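Local coordinates for protein aspartokinase (Synechocystis, PDB 3L76) that probably catalyses the ATP-dependent phosphorylation of aspartate to 4-phosphoaspartate, an early step in the synthesis of lysine and threonine, and carries bound lysine and threonine, at residues A274-P279 against Q478-R483; P178-T183 against A210-P215. All blocks are in the same frame, centred on the assembly; numbering follows the deposited sequence. Where two conformers were deposited one is given.

Overall arrangement
From the N terminus, the chain first builds the amino acid kinase region, where interaction 2 closes a short loop: the 26 residues between P178-T183 and A210-P215 include strand 196-198 and helix 199-204. Interaction 1 opens later, on strand 271-279 of the first ACT domain, and closes much further on, just past strand 475-479 of the third; the 198 residues between include the whole second ACT domain. The contacts lie in series, neither nested nor crossing, with their centres about 37 Å apart and nearest atoms about 24 Å apart. Interaction 2 joins two loops of the kinase region, whereas interaction 1 brings together ACT domains far apart in sequence.

Interaction 1 (A274-P279 against Q478-R483); sequences ALLRVP and QSQRCR. With THR (threonine), chain D; SO4 (sulfate ion), chain G.
R277 lays the aliphatic part of its side chain over one face of the R483 guanidinium, its CD 3.6 Å from R483 NE and displaced toward the rim. The two chains cross at about a right angle, yet their guanidinium planes are only 17° apart. R277 is extended, with CG anti to the backbone N (chi1 -159°), which carries its charged end past R483 to a sulfate ion, probably from the crystallisation liquor. The sulfate sits at the guanidinium edge: R277 NH2 hydrogen-bonds to SO4 O4, and R277 NE adds a weak bond to the same oxygen. R483 bends at chi3 and brings NH2 to 3.4 Å from SO4 O1, while S311 and N310 also bind the anion. Two long arginines suit this partly exposed rim, where methylenes pack and charged ends gather on an anion, R277 by hydrogen bonds, R483 by proximity. A leucine in place of R277 would probably cost the sulfate the two hydrogen bonds R277 gives it and the R483 face part of its cover.

L276 and Q480 cross at about a right angle, L276 CD2 meeting Q480 CG at 3.7 Å. Small A274 leaves room for the amide end, its CB 3.9 Å from Q480 OE1. That amide is fixed by Q480 NE2 bonding to S479 OG, 3.1 Å and nearly straight at 177°, and by K272 at OE1. Q478 instead serves the bound threonine, whose OG1 gives a hydrogen bond to Q478 OE1 (2.7 Å) and receives one from Q478 NE2. A strand of the first ACT domain thus packs against a segment leading from a threonine pocket shared by the second and third. R277 and V278 both face N312, a G1 beta bulge turning the chain at R277.

Interaction 2 (P178-T183 against A210-P215); sequences PGILTT and AKVLHP
I180 meets V212 and L213 where two loops of the amino acid kinase fold come together, one following strand 170-175 and the other leading into helix 215-224. The contact is small, burying 86 Å² in all, and between the two segments it is wholly apolar: no hydrogen bond crosses it. Branched and aliphatic residues suit such a place, since their methyl groups can fill a buried junction without leaving a polar atom to satisfy. V212 and L213 also rest on V230 of strand 228-232, while I180 touches M194 and M202, so the junction extends from the central sheet to helix 199-204.

Polar bonds tie loop 178-183 to its surroundings. The backbone N of I180 is bound by T240 OG1, and I180 and M194 are joined through their backbones. Farther along, T182 OG1 is bonded to H585, and T183 OG1 to the carbonyl of V438; these hydroxyls link the kinase loop to the C-terminal half of the chain, where the third and fourth ACT domains lie. Backbone shape matters too. G179 adopts angles at which a beta carbon would press on the preceding carbonyl oxygen, so the lack of a side chain fits. In the other loop, H214 takes the N-cap position and P215 begins the helix, where a proline ring is readily accommodated.

Across the contact itself, I180 holds CG1 anti to its carbonyl carbon, beside the backbone N (chi1 -46°), and the branch bends again at chi2. This brings the terminal methyl CD1 of I180 to 4.4 Å from V212 CG2 and 4.3 Å from L213 CD2.

Interaction 1 (A274-P279 against Q478-R483)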
ATOM      1  N   ALA A 274       7.610  58.622 -12.367  1.00 49.98           N
ATOM      2  CA  ALA A 274       8.757  57.964 -12.978  1.00 31.89           C
ATOM      3  C   ALA A 274       9.881  58.971 -13.236  1.00 40.49           C
ATOM      4  O   ALA A 274       9.638  60.097 -13.688  1.00 45.42           O
ATOM      5  CB  ALA A 274       8.339  57.256 -14.281  1.00 27.93           C
ATOM      6  N   LEU A 275      11.101  58.566 -12.904  1.00 31.07           N
ATOM      7  CA  LEU A 275      12.308  59.265 -13.323  1.00 33.49           C
ATOM      8  C   LEU A 275      12.890  58.558 -14.536  1.00 32.63           C
ATOM      9  O   LEU A 275      13.312  57.414 -14.441  1.00 43.64           O
ATOM     10  CB  LEU A 275      13.341  59.255 -12.208  1.00 34.04           C
ATOM     11  CG  LEU A 275      13.689  60.631 -11.651  1.00 52.38           C
ATOM     12  CD1 LEU A 275      14.842  60.510 -10.677  1.00 46.10           C
ATOM     13  CD2 LEU A 275      14.027  61.604 -12.786  1.00 41.53           C
ATOM     14  N   LEU A 276      12.902  59.244 -15.673  1.00 31.26           N
ATOM     15  CA  LEU A 276      13.366  58.667 -16.930  1.00 34.86           C
ATOM     16  C   LEU A 276      14.837  58.965 -17.203  1.00 42.78           C
ATOM     17  O   LEU A 276      15.335  60.038 -16.858  1.00 41.98           O
ATOM     18  CB  LEU A 276      12.542  59.237 -18.082  1.00 32.52           C
ATOM     19  CG  LEU A 276      11.032  59.088 -18.001  1.00 40.17           C
ATOM     20  CD1 LEU A 276      10.388  59.875 -19.119  1.00 20.14           C
ATOM     21  CD2 LEU A 276      10.632  57.612 -18.051  1.00 26.69           C
ATOM     22  N   ARG A 277      15.513  58.011 -17.835  1.00 47.32           N
ATOM     23  CA  ARG A 277      16.862  58.208 -18.364  1.00 41.70           C
ATOM     24  C   ARG A 277      17.842  58.727 -17.321  1.00 49.86           C
ATOM     25  O   ARG A 277      18.564  59.701 -17.549  1.00 34.57           O
ATOM     26  CB  ARG A 277      16.838  59.155 -19.565  1.00 33.53           C
ATOM     27  CG  ARG A 277      18.058  59.031 -20.457  1.00 40.59           C
ATOM     28  CD  ARG A 277      17.808  59.676 -21.795  1.00 38.40           C
ATOM     29  NE  ARG A 277      18.851  59.353 -22.757  1.00 51.78           N
ATOM     30  CZ  ARG A 277      19.020  60.001 -23.901  1.00 54.82           C
ATOM     31  NH1 ARG A 277      18.224  61.012 -24.225  1.00 43.04           N
ATOM     32  NH2 ARG A 277      19.984  59.638 -24.722  1.00 45.07           N
ATOM     33  N   VAL A 278      17.849  58.078 -16.172  1.00 42.61           N
ATOM     34  CA  VAL A 278      18.777  58.405 -15.108  1.00 34.63           C
ATOM     35  C   VAL A 278      20.041  57.562 -15.364  1.00 36.18           C
ATOM     36  O   VAL A 278      19.989  56.581 -16.103  1.00 39.17           O
ATOM     37  CB  VAL A 278      18.105  58.106 -13.730  1.00 30.56           C
ATOM     38  CG1 VAL A 278      18.402  56.694 -13.281  1.00 37.36           C
ATOM     39  CG2 VAL A 278      18.539  59.092 -12.684  1.00 79.17           C
ATOM     40  N   PRO A 279      21.190  57.954 -14.786  1.00 48.75           N
ATOM     41  CA  PRO A 279      22.419  57.178 -15.034  1.00 50.64           C
ATOM     42  C   PRO A 279      22.365  55.772 -14.429  1.00 62.88           C
ATOM     43  O   PRO A 279      21.899  55.595 -13.299  1.00 58.67           O
ATOM     44  CB  PRO A 279      23.518  58.011 -14.344  1.00 40.61           C
ATOM     45  CG  PRO A 279      22.949  59.391 -14.228  1.00 38.06           C
ATOM     46  CD  PRO A 279      21.463  59.205 -14.053  1.00 63.70           C
ATOM     47  N   GLN A 478       8.144  45.021 -16.208  1.00 36.65           N
ATOM     48  CA  GLN A 478       7.834  45.851 -17.354  1.00 21.38           C
ATOM     49  C   GLN A 478       7.531  47.251 -16.846  1.00 40.24           C
ATOM     50  O   GLN A 478       6.725  47.426 -15.927  1.00 38.78           O
ATOM     51  CB  GLN A 478       6.659  45.267 -18.147  1.00 20.07           C
ATOM     52  CG  GLN A 478       6.182  46.146 -19.286  1.00 19.38           C
ATOM     53  CD  GLN A 478       4.944  45.594 -19.954  1.00 35.09           C
ATOM     54  OE1 GLN A 478       4.944  44.471 -20.454  1.00 22.78           O
ATOM     55  NE2 GLN A 478       3.878  46.388 -19.974  1.00 31.11           N
ATOM     56  N   SER A 479       8.200  48.248 -17.421  1.00 42.61           N
ATOM     57  CA  SER A 479       8.081  49.610 -16.912  1.00 31.10           C
ATOM     58  C   SER A 479       7.622  50.608 -17.977  1.00 37.39           C
ATOM     59  O   SER A 479       6.492  50.537 -18.463  1.00 35.05           O
ATOM     60  CB  SER A 479       9.387  50.050 -16.250  1.00 17.37           C
ATOM     61  OG  SER A 479       9.190  51.230 -15.504  1.00 46.19           O
ATOM     62  N   GLN A 480       8.495  51.528 -18.360  1.00 34.70           N
ATOM     63  CA  GLN A 480       8.068  52.619 -19.242  1.00 39.14           C
ATOM     64  C   GLN A 480       8.001  52.246 -20.722  1.00 27.71           C
ATOM     65  O   GLN A 480       8.505  51.205 -21.152  1.00 36.21           O
ATOM     66  CB  GLN A 480       8.965  53.842 -19.035  1.00 26.52           C
ATOM     67  CG  GLN A 480       8.974  54.345 -17.570  1.00 17.74           C
ATOM     68  CD  GLN A 480       7.560  54.437 -17.017  1.00 41.99           C
ATOM     69  OE1 GLN A 480       6.803  55.345 -17.360  1.00 39.82           O
ATOM     70  NE2 GLN A 480       7.192  53.488 -16.171  1.00 35.58           N
ATOM     71  N   ARG A 481       7.358  53.100 -21.505  1.00 36.70           N
ATOM     72  CA  ARG A 481       7.520  53.043 -22.954  1.00 45.09           C
ATOM     73  C   ARG A 481       8.968  53.353 -23.353  1.00 39.62           C
ATOM     74  O   ARG A 481       9.630  54.201 -22.748  1.00 26.65           O
ATOM     75  CB  ARG A 481       6.567  53.999 -23.642  1.00 23.44           C
ATOM     76  CG  ARG A 481       5.134  53.539 -23.530  1.00 48.85           C
ATOM     77  CD  ARG A 481       4.176  54.430 -24.283  1.00 28.75           C
ATOM     78  NE  ARG A 481       2.950  53.721 -24.633  1.00 55.95           N
ATOM     79  CZ  ARG A 481       1.942  54.257 -25.315  1.00 73.92           C
ATOM     80  NH1 ARG A 481       2.009  55.518 -25.727  1.00 76.67           N
ATOM     81  NH2 ARG A 481       0.863  53.531 -25.591  1.00 64.96           N
ATOM     82  N   CYS A 482       9.459  52.627 -24.349  1.00 22.55           N
ATOM     83  CA  CYS A 482      10.800  52.839 -24.901  1.00 41.02           C
ATOM     84  C   CYS A 482      10.931  54.241 -25.516  1.00 57.14           C
ATOM     85  O   CYS A 482      10.022  54.707 -26.214  1.00 28.75           O
ATOM     86  CB  CYS A 482      11.071  51.820 -26.012  1.00 27.18           C
ATOM     87  SG  CYS A 482      10.855  50.134 -25.554  1.00 46.49           S
ATOM     88  N   ARG A 483      12.053  54.916 -25.281  1.00 49.94           N
ATOM     89  CA  ARG A 483      12.300  56.164 -26.017  1.00 48.01           C
ATOM     90  C   ARG A 483      12.692  55.886 -27.483  1.00 61.74           C
ATOM     91  O   ARG A 483      13.758  55.324 -27.781  1.00 62.81           O
ATOM     92  CB  ARG A 483      13.362  57.019 -25.330  1.00 42.15           C
ATOM     93  CG  ARG A 483      13.323  56.935 -23.830  1.00 60.91           C
ATOM     94  CD  ARG A 483      14.420  57.766 -23.224  1.00 61.70           C
ATOM     95  NE  ARG A 483      15.760  57.195 -23.387  1.00 67.61           N
ATOM     96  CZ  ARG A 483      16.325  56.357 -22.516  1.00 82.35           C
ATOM     97  NH1 ARG A 483      15.650  55.960 -21.434  1.00 64.58           N
ATOM     98  NH2 ARG A 483      17.566  55.908 -22.725  1.00 49.32           N
TER
HETATM   99  N   THR D 602       1.088  46.361 -23.416  1.00 29.24           N
HETATM  100  CA  THR D 602       1.413  44.990 -23.803  1.00 33.77           C
HETATM  101  C   THR D 602       0.264  44.067 -23.432  1.00 48.13           C
HETATM  102  O   THR D 602      -0.679  44.486 -22.737  1.00 29.84           O
HETATM  103  CB  THR D 602       2.691  44.476 -23.126  1.00 25.74           C
HETATM  104  OG1 THR D 602       2.517  44.497 -21.699  1.00 29.58           O
HETATM  105  CG2 THR D 602       3.907  45.333 -23.531  1.00 25.45           C
HETATM  106  OXT THR D 602       0.274  42.896 -23.836  1.00 34.63           O
HETATM  107  S   SO4 G 605      21.762  56.843 -22.867  0.50 35.26           S
HETATM  108  O1  SO4 G 605      20.868  55.806 -23.284  0.50 39.58           O
HETATM  109  O2  SO4 G 605      21.558  57.434 -21.563  0.50 40.76           O
HETATM  110  O3  SO4 G 605      23.061  56.207 -22.832  0.50 40.76           O
HETATM  111  O4  SO4 G 605      21.570  57.937 -23.769  0.50 39.95           O

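Interaction 2 (P178-T183 against A210-P215)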
ATOM      1  N   PRO A 178      14.987  23.433  13.454  1.00 67.60           N
ATOM      2  CA  PRO A 178      14.501  24.176  14.622  1.00 70.97           C
ATOM      3  C   PRO A 178      13.388  25.163  14.274  1.00 76.80           C
ATOM      4  O   PRO A 178      12.637  25.575  15.159  1.00 67.91           O
ATOM      5  CB  PRO A 178      15.737  24.958  15.079  1.00 63.40           C
ATOM      6  CG  PRO A 178      16.889  24.352  14.347  1.00 61.63           C
ATOM      7  CD  PRO A 178      16.330  23.868  13.059  1.00 57.27           C
ATOM      8  N   GLY A 179      13.299  25.541  13.001  1.00 76.62           N
ATOM      9  CA  GLY A 179      12.288  26.475  12.543  1.00 58.24           C
ATOM     10  C   GLY A 179      12.743  27.218  11.304  1.00 65.47           C
ATOM     11  O   GLY A 179      13.496  26.681  10.490  1.00 63.49           O
ATOM     12  N   ILE A 180      12.286  28.458  11.162  1.00 59.28           N
ATOM     13  CA  ILE A 180      12.641  29.287  10.018  1.00 51.88           C
ATOM     14  C   ILE A 180      13.746  30.272  10.382  1.00 58.49           C
ATOM     15  O   ILE A 180      13.644  30.988  11.378  1.00 53.43           O
ATOM     16  CB  ILE A 180      11.439  30.080   9.519  1.00 41.46           C
ATOM     17  CG1 ILE A 180      10.215  29.176   9.419  1.00 45.73           C
ATOM     18  CG2 ILE A 180      11.748  30.729   8.178  1.00 36.94           C
ATOM     19  CD1 ILE A 180      10.374  28.036   8.440  1.00 54.26           C
ATOM     20  N   LEU A 181      14.799  30.308   9.573  1.00 53.78           N
ATOM     21  CA  LEU A 181      15.885  31.261   9.795  1.00 71.77           C
ATOM     22  C   LEU A 181      15.673  32.567   9.024  1.00 63.63           C
ATOM     23  O   LEU A 181      14.868  32.622   8.100  1.00 62.06           O
ATOM     24  CB  LEU A 181      17.228  30.631   9.431  1.00 76.32           C
ATOM     25  CG  LEU A 181      17.533  29.353  10.222  1.00 74.03           C
ATOM     26  CD1 LEU A 181      18.736  28.595   9.666  1.00 48.11           C
ATOM     27  CD2 LEU A 181      17.737  29.686  11.679  1.00 70.90           C
ATOM     28  N   THR A 182      16.391  33.616   9.426  1.00 63.39           N
ATOM     29  CA  THR A 182      16.305  34.928   8.780  1.00 65.06           C
ATOM     30  C   THR A 182      16.884  34.912   7.375  1.00 68.57           C
ATOM     31  O   THR A 182      16.533  35.747   6.534  1.00 61.14           O
ATOM     32  CB  THR A 182      17.034  36.011   9.581  1.00 58.84           C
ATOM     33  OG1 THR A 182      18.323  35.526   9.973  1.00 64.28           O
ATOM     34  CG2 THR A 182      16.232  36.394  10.808  1.00 48.56           C
ATOM     35  N   THR A 183      17.784  33.969   7.127  1.00 50.95           N
ATOM     36  CA  THR A 183      18.309  33.778   5.785  1.00 54.94           C
ATOM     37  C   THR A 183      19.058  32.457   5.678  1.00 61.53           C
ATOM     38  O   THR A 183      19.034  31.645   6.604  1.00 58.31           O
ATOM     39  CB  THR A 183      19.212  34.945   5.347  1.00 47.45           C
ATOM     40  OG1 THR A 183      19.381  34.899   3.931  1.00 55.72           O
ATOM     41  CG2 THR A 183      20.566  34.861   6.020  1.00 51.31           C
ATOM     42  N   ALA A 210      11.874  26.195   2.050  1.00 67.06           N
ATOM     43  CA  ALA A 210      11.956  25.260   0.929  1.00 82.64           C
ATOM     44  C   ALA A 210      11.648  23.804   1.272  1.00 97.10           C
ATOM     45  O   ALA A 210      10.658  23.232   0.804  1.00 92.98           O
ATOM     46  CB  ALA A 210      13.323  25.348   0.280  1.00 76.51           C
ATOM     47  N   LYS A 211      12.510  23.205   2.079  1.00 78.87           N
ATOM     48  CA  LYS A 211      12.443  21.770   2.310  1.00 87.09           C
ATOM     49  C   LYS A 211      11.836  21.462   3.681  1.00 89.91           C
ATOM     50  O   LYS A 211      12.010  20.365   4.219  1.00 87.56           O
ATOM     51  CB  LYS A 211      13.849  21.164   2.180  1.00 80.18           C
ATOM     52  CG  LYS A 211      14.677  21.780   1.052  1.00111.11           C
ATOM     53  CD  LYS A 211      16.184  21.585   1.243  1.00116.38           C
ATOM     54  CE  LYS A 211      16.974  22.458   0.263  1.00115.56           C
ATOM     55  NZ  LYS A 211      18.454  22.307   0.389  1.00109.39           N
ATOM     56  N   VAL A 212      11.127  22.435   4.248  1.00 78.10           N
ATOM     57  CA  VAL A 212      10.549  22.274   5.584  1.00 70.95           C
ATOM     58  C   VAL A 212       9.020  22.386   5.602  1.00 76.08           C
ATOM     59  O   VAL A 212       8.361  21.616   6.302  1.00 67.89           O
ATOM     60  CB  VAL A 212      11.190  23.226   6.625  1.00 68.87           C
ATOM     61  CG1 VAL A 212      11.873  24.389   5.938  1.00 87.22           C
ATOM     62  CG2 VAL A 212      10.153  23.713   7.626  1.00 75.42           C
ATOM     63  N   LEU A 213       8.453  23.330   4.847  1.00 71.25           N
ATOM     64  CA  LEU A 213       7.002  23.330   4.635  1.00 62.47           C
ATOM     65  C   LEU A 213       6.464  23.926   3.327  1.00 46.51           C
ATOM     66  O   LEU A 213       7.118  24.713   2.661  1.00 55.56           O
ATOM     67  CB  LEU A 213       6.228  23.836   5.859  1.00 74.47           C
ATOM     68  CG  LEU A 213       5.925  25.310   6.076  1.00 60.84           C
ATOM     69  CD1 LEU A 213       4.884  25.435   7.186  1.00 43.82           C
ATOM     70  CD2 LEU A 213       7.189  26.039   6.434  1.00 65.04           C
ATOM     71  N   HIS A 214       5.242  23.507   3.011  1.00 43.02           N
ATOM     72  CA  HIS A 214       4.643  23.778   1.726  0.54 37.94           C
ATOM     73  C   HIS A 214       3.761  25.027   1.751  1.00 55.12           C
ATOM     74  O   HIS A 214       2.831  25.153   2.549  1.00 61.55           O
ATOM     75  CB  HIS A 214       3.900  22.536   1.210  0.54 39.11           C
ATOM     76  CG  HIS A 214       4.816  21.458   0.712  0.54 46.54           C
ATOM     77  ND1 HIS A 214       5.337  20.482   1.537  0.54 37.22           N
ATOM     78  CD2 HIS A 214       5.324  21.216  -0.520  0.54 41.33           C
ATOM     79  CE1 HIS A 214       6.119  19.682   0.833  0.54 33.26           C
ATOM     80  NE2 HIS A 214       6.125  20.104  -0.418  0.54 56.63           N
ATOM     81  N   PRO A 215       4.095  25.992   0.875  1.00 43.93           N
ATOM     82  CA  PRO A 215       3.371  27.266   0.794  1.00 54.21           C
ATOM     83  C   PRO A 215       1.845  27.129   0.803  1.00 43.54           C
ATOM     84  O   PRO A 215       1.181  27.941   1.461  1.00 46.10           O
ATOM     85  CB  PRO A 215       3.870  27.863  -0.533  1.00 37.63           C
ATOM     86  CG  PRO A 215       5.270  27.379  -0.613  1.00 37.78           C
ATOM     87  CD  PRO A 215       5.258  25.974  -0.034  1.00 48.08           C
TER